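PDB 3BZW: putative lipase from Bacteroides thetaiotaomicron VPI-5482, which probably hydrolyses ester bonds as a GDSL-family lipase or acylhydrolase, with lysophospholipase activity only tentatively assigned. Local coordinates for residues W110-E115 with T135-Q140; S172-G177 with G237-H242. One frame throughout, in Å; residues are numbered along the deposited sequence.

Contact 1 (W110-E115 with T135-Q140); sequences WFTEQE and TPVMTQ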
# COMPACT_ATOMS: atom_id res chain seq x y z
N TRP A 110 17.11 3.84 20.55
CA TRP A 110 16.74 4.91 21.48
C TRP A 110 16.57 4.43 22.92
O TRP A 110 17.05 5.07 23.86
CB TRP A 110 15.44 5.58 21.05
CG TRP A 110 15.50 6.36 19.76
CD1 TRP A 110 14.85 6.07 18.59
CD2 TRP A 110 16.20 7.59 19.53
NE1 TRP A 110 15.09 7.04 17.65
CE2 TRP A 110 15.92 7.99 18.20
CE3 TRP A 110 17.04 8.39 20.32
CZ2 TRP A 110 16.44 9.16 17.64
CZ3 TRP A 110 17.56 9.56 19.76
CH2 TRP A 110 17.26 9.93 18.43
N PHE A 111 15.86 3.31 23.09
CA PHE A 111 15.57 2.76 24.41
C PHE A 111 15.77 1.25 24.48
O PHE A 111 16.01 0.58 23.48
CB PHE A 111 14.09 2.97 24.76
CG PHE A 111 13.63 4.39 24.79
CD1 PHE A 111 13.65 5.12 25.97
CD2 PHE A 111 13.11 4.99 23.64
CE1 PHE A 111 13.15 6.41 26.03
CE2 PHE A 111 12.60 6.29 23.68
CZ PHE A 111 12.62 7.00 24.88
N THR A 112 15.64 0.74 25.70
CA THR A 112 15.65 -0.69 25.97
C THR A 112 14.30 -0.80 26.69
O THR A 112 13.82 0.19 27.25
CB THR A 112 16.78 -1.13 26.93
OG1 THR A 112 16.67 -0.42 28.17
CG2 THR A 112 18.15 -0.88 26.30
N GLU A 113 13.66 -1.96 26.66
CA GLU A 113 12.36 -2.11 27.32
C GLU A 113 12.26 -3.42 28.08
O GLU A 113 12.91 -4.40 27.74
CB GLU A 113 11.22 -2.09 26.30
CG GLU A 113 11.18 -0.89 25.37
CD GLU A 113 10.17 -1.08 24.25
OE1 GLU A 113 8.97 -0.75 24.43
OE2 GLU A 113 10.58 -1.58 23.18
N GLN A 114 11.41 -3.43 29.10
CA GLN A 114 11.17 -4.63 29.90
C GLN A 114 9.92 -4.46 30.74
O GLN A 114 9.55 -3.34 31.11
CB GLN A 114 12.38 -4.94 30.80
CG GLN A 114 12.68 -3.90 31.86
CD GLN A 114 13.88 -4.29 32.71
OE1 GLN A 114 13.87 -5.32 33.38
NE2 GLN A 114 14.92 -3.46 32.68
N GLU A 115 9.24 -5.57 31.01
CA GLU A 115 8.03 -5.52 31.82
C GLU A 115 8.43 -5.14 33.24
O GLU A 115 9.41 -5.66 33.77
CB GLU A 115 7.34 -6.89 31.84
CG GLU A 115 6.80 -7.36 30.49
CD GLU A 115 5.81 -6.38 29.89
OE1 GLU A 115 4.99 -5.82 30.64
OE2 GLU A 115 5.84 -6.19 28.65
N THR A 135 13.71 2.56 28.93
CA THR A 135 14.84 3.28 29.52
C THR A 135 15.76 3.73 28.39
O THR A 135 16.18 2.93 27.57
CB THR A 135 15.64 2.36 30.46
OG1 THR A 135 14.78 1.89 31.50
CG2 THR A 135 16.81 3.12 31.09
N PRO A 136 16.07 5.03 28.33
CA PRO A 136 16.95 5.50 27.26
C PRO A 136 18.34 4.86 27.31
O PRO A 136 18.87 4.59 28.39
CB PRO A 136 17.00 7.01 27.47
CG PRO A 136 16.75 7.16 28.94
CD PRO A 136 15.66 6.15 29.20
N VAL A 137 18.90 4.59 26.14
CA VAL A 137 20.23 4.00 26.06
C VAL A 137 21.24 5.14 26.14
O VAL A 137 21.32 5.97 25.24
CB VAL A 137 20.44 3.24 24.73
CG1 VAL A 137 21.80 2.56 24.73
CG2 VAL A 137 19.33 2.22 24.52
N MSE A 138 21.99 5.19 27.23
CA MSE A 138 22.99 6.23 27.41
C MSE A 138 24.36 5.67 27.07
O MSE A 138 25.07 5.17 27.94
CB MSE A 138 22.97 6.75 28.85
CG MSE A 138 21.60 7.27 29.31
SE MSE A 138 21.07 8.89 28.40
CE MSE A 138 20.36 9.87 29.90
N THR A 139 24.74 5.74 25.80
CA THR A 139 26.03 5.22 25.37
C THR A 139 26.61 6.09 24.26
O THR A 139 25.88 6.67 23.47
CB THR A 139 25.91 3.77 24.83
OG1 THR A 139 27.19 3.32 24.38
CG2 THR A 139 24.92 3.72 23.68
N GLN A 140 27.94 6.17 24.21
CA GLN A 140 28.61 6.95 23.19
C GLN A 140 28.95 6.04 22.01
O GLN A 140 29.51 6.48 21.01
CB GLN A 140 29.90 7.55 23.75
CG GLN A 140 29.68 8.52 24.90
CD GLN A 140 30.98 9.10 25.42
OE1 GLN A 140 31.73 9.73 24.68
NE2 GLN A 140 31.24 8.89 26.71
O HOH W 1 18.82 1.59 28.64
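The phenyl ring of Phe111 leans on the start of Pro136: CD1 lies 3.4 Å from Pro136 N and 3.9 Å from Pro136 CD, while the carbonyl carbon of Thr135 sits at the ring edge, near its plane. CG of Phe111 stands anti to its own carbonyl carbon and beside its N (chi1 -59°), and Ile208 of helix 195-210 also packs on the side chain. An alanine here would probably leave Pro136 CD and Ile208 without the ring atoms they pack on and open a gap between the strand pair and that helix. Proline suits its place because Phe111 and Pro136 form a non-hydrogen-bonded antiparallel pair, which asks for no N-H from either residue.

The next pair is hydrogen-bonded: Thr112 N donates to Thr135 O and Thr135 N to Thr112 O, each at 2.9 Å. On the other side of Pro136, Val137 N reaches Trp110 O at 3.0 Å, and Asn148 ND2 also donates to that oxygen.

Thr112 serves two partners with its branches. Its methyl CG2 meets Val137 CG2 at 3.8 Å, the side chains crossing at about a right angle, while OG1 hydrogen-bonds a water that donates to Pro136 O. A beta-branched residue with one polar arm fits this exposed strand position. Farther out, Glu113 OE1 hydrogen-bonds Tyr194 OH of the second subunit. The arrangement is the base of a long antiparallel beta hairpin, strands 111-122 and 127-136, where it meets the body of the fold.

Contact 2 (S172-G177 with G237-H242); sequences SLANFG and GYDRLH. With ACT (acetate ion), chain G.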
# COMPACT_ATOMS: atom_id res chain seq x y z
N SER A 172 28.52 16.61 -0.28
CA SER A 172 29.09 15.90 -1.41
C SER A 172 30.54 15.52 -1.11
O SER A 172 30.96 15.53 0.05
CB SER A 172 28.99 16.74 -2.69
OG SER A 172 29.38 15.97 -3.81
N LEU A 173 31.30 15.20 -2.15
CA LEU A 173 32.68 14.77 -1.97
C LEU A 173 33.61 15.75 -1.26
O LEU A 173 33.45 16.96 -1.35
CB LEU A 173 33.28 14.39 -3.33
CG LEU A 173 33.56 15.52 -4.32
CD1 LEU A 173 34.96 16.07 -4.08
CD2 LEU A 173 33.46 14.99 -5.75
N ALA A 174 34.59 15.19 -0.56
CA ALA A 174 35.59 15.99 0.15
C ALA A 174 36.89 15.20 0.18
O ALA A 174 36.91 14.02 0.55
CB ALA A 174 35.12 16.30 1.58
N ASN A 175 37.98 15.85 -0.21
CA ASN A 175 39.29 15.22 -0.23
C ASN A 175 40.27 16.14 0.48
O ASN A 175 40.65 17.18 -0.06
CB ASN A 175 39.71 14.96 -1.68
CG ASN A 175 41.14 14.49 -1.81
OD1 ASN A 175 41.65 13.76 -0.95
ND2 ASN A 175 41.80 14.88 -2.89
N PHE A 176 40.68 15.76 1.69
CA PHE A 176 41.60 16.58 2.48
C PHE A 176 42.95 15.91 2.71
O PHE A 176 43.59 16.13 3.75
CB PHE A 176 40.96 16.90 3.83
CG PHE A 176 39.61 17.55 3.73
CD1 PHE A 176 39.46 18.79 3.13
CD2 PHE A 176 38.48 16.90 4.23
CE1 PHE A 176 38.20 19.39 3.02
CE2 PHE A 176 37.21 17.49 4.12
CZ PHE A 176 37.07 18.73 3.52
N GLY A 177 43.40 15.10 1.76
CA GLY A 177 44.67 14.43 1.92
C GLY A 177 44.56 12.93 1.80
O GLY A 177 43.45 12.38 1.77
N GLY A 237 36.49 21.34 -6.59
CA GLY A 237 37.24 20.13 -6.85
C GLY A 237 37.62 19.26 -5.67
O GLY A 237 37.77 18.04 -5.82
N TYR A 238 37.74 19.86 -4.49
CA TYR A 238 38.17 19.10 -3.31
C TYR A 238 37.30 19.20 -2.06
O TYR A 238 37.48 18.42 -1.12
CB TYR A 238 39.59 19.52 -2.95
CG TYR A 238 40.58 19.39 -4.09
CD1 TYR A 238 41.29 18.21 -4.30
CD2 TYR A 238 40.77 20.44 -4.99
CE1 TYR A 238 42.18 18.08 -5.39
CE2 TYR A 238 41.64 20.33 -6.07
CZ TYR A 238 42.34 19.15 -6.26
OH TYR A 238 43.21 19.05 -7.33
N ASP A 239 36.37 20.15 -2.02
CA ASP A 239 35.55 20.31 -0.83
C ASP A 239 34.12 20.72 -1.12
O ASP A 239 33.81 21.91 -1.22
CB ASP A 239 36.19 21.32 0.12
CG ASP A 239 35.56 21.31 1.50
OD1 ASP A 239 34.47 20.71 1.65
OD2 ASP A 239 36.14 21.91 2.43
N ARG A 240 33.24 19.73 -1.24
CA ARG A 240 31.83 19.96 -1.49
C ARG A 240 31.07 19.63 -0.21
O ARG A 240 29.89 19.26 -0.25
CB ARG A 240 31.34 19.08 -2.65
CG ARG A 240 32.12 19.30 -3.94
CD ARG A 240 31.54 18.52 -5.10
NE ARG A 240 32.42 18.56 -6.26
CZ ARG A 240 32.17 17.98 -7.42
NH1 ARG A 240 31.04 17.29 -7.59
NH2 ARG A 240 33.04 18.06 -8.42
N LEU A 241 31.77 19.75 0.92
CA LEU A 241 31.21 19.48 2.24
C LEU A 241 31.01 20.78 3.03
O LEU A 241 29.93 21.04 3.55
CB LEU A 241 32.14 18.55 3.03
CG LEU A 241 31.92 18.41 4.55
CD1 LEU A 241 30.56 17.77 4.83
CD2 LEU A 241 33.04 17.56 5.15
N HIS A 242 32.05 21.60 3.10
CA HIS A 242 31.97 22.85 3.84
C HIS A 242 31.46 24.02 3.00
O HIS A 242 31.99 24.31 1.92
CB HIS A 242 33.33 23.22 4.43
CG HIS A 242 33.94 22.13 5.27
ND1 HIS A 242 35.07 21.44 4.89
CD2 HIS A 242 33.58 21.64 6.48
CE1 HIS A 242 35.38 20.57 5.83
NE2 HIS A 242 34.50 20.67 6.81
C ACT G . 33.51 18.93 9.79
O ACT G . 34.43 18.82 8.99
OXT ACT G . 33.75 18.99 10.98
CH3 ACT G . 32.09 19.01 9.30
O HOH W 2 28.52 17.12 -6.12
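Leu173 and Arg240 lead the side-chain packing: Leu173 CD2 sits over the centre of the guanidinium face, 3.7 Å from Arg240 CZ. The arginine chain, extended from CG to NE, brings NE to Ala236 O. A water accepts from Arg240 NH1 and hydrogen-bonds Ser172 OG. Ala174 CB meets Leu241 CB at 4.0 Å, an ordinary van der Waals contact.

Backbone hydrogen bonds fix the register: Ser172 N to Arg240 O, Arg240 N to Leu173 O at 2.8 Å, and Asn175 N to Tyr238 O.

Aromatic and polar contacts meet at Phe176. Its CE1 comes edge-on to Asp239 OD2 at 3.3 Å, ring and carboxylate planes 84° apart, and its CZ lies 3.4 Å from His242 CE1. Asp239 OD1 accepts from Leu241 N and His242 N, an Asx motif, while OD2 takes His242 ND1 on its syn lone pair at 2.7 Å and also bonds Tyr42 OH. The carboxylate thereby fixes the rotation of the imidazole, whose NE2 donates to an acetate oxygen at 2.9 Å.

That acetate is also held by Ser35 N, Gly68 N and Asn99 ND2, an arrangement consistent with the Asp-x-x-His element and oxyanion hole of SGNH hydrolase active sites.

In the fold
From the N terminus the chain first lays down strands 28-33, 60-63 and 91-95 of the parallel sheet. After helix 98-102 it leaves the body as a hairpin, and contact 1 closes that excursion across an intervening piece of 19 residues, 15 of them strand. Helix 143-157 and strand 162-166 follow before contact 2 opens. Its larger loop takes in helices 195-210 and 216-219 and the edge strand 213-214, and closes just before helix 245-258. The two loops therefore run in series, neither nested nor crossed. The two contacts' nearest atoms are about 20 Å apart: contact 1 ties the hairpin's base, contact 2 joins the short strand 174-175 to the loop before helix 245-258, near the acetate site.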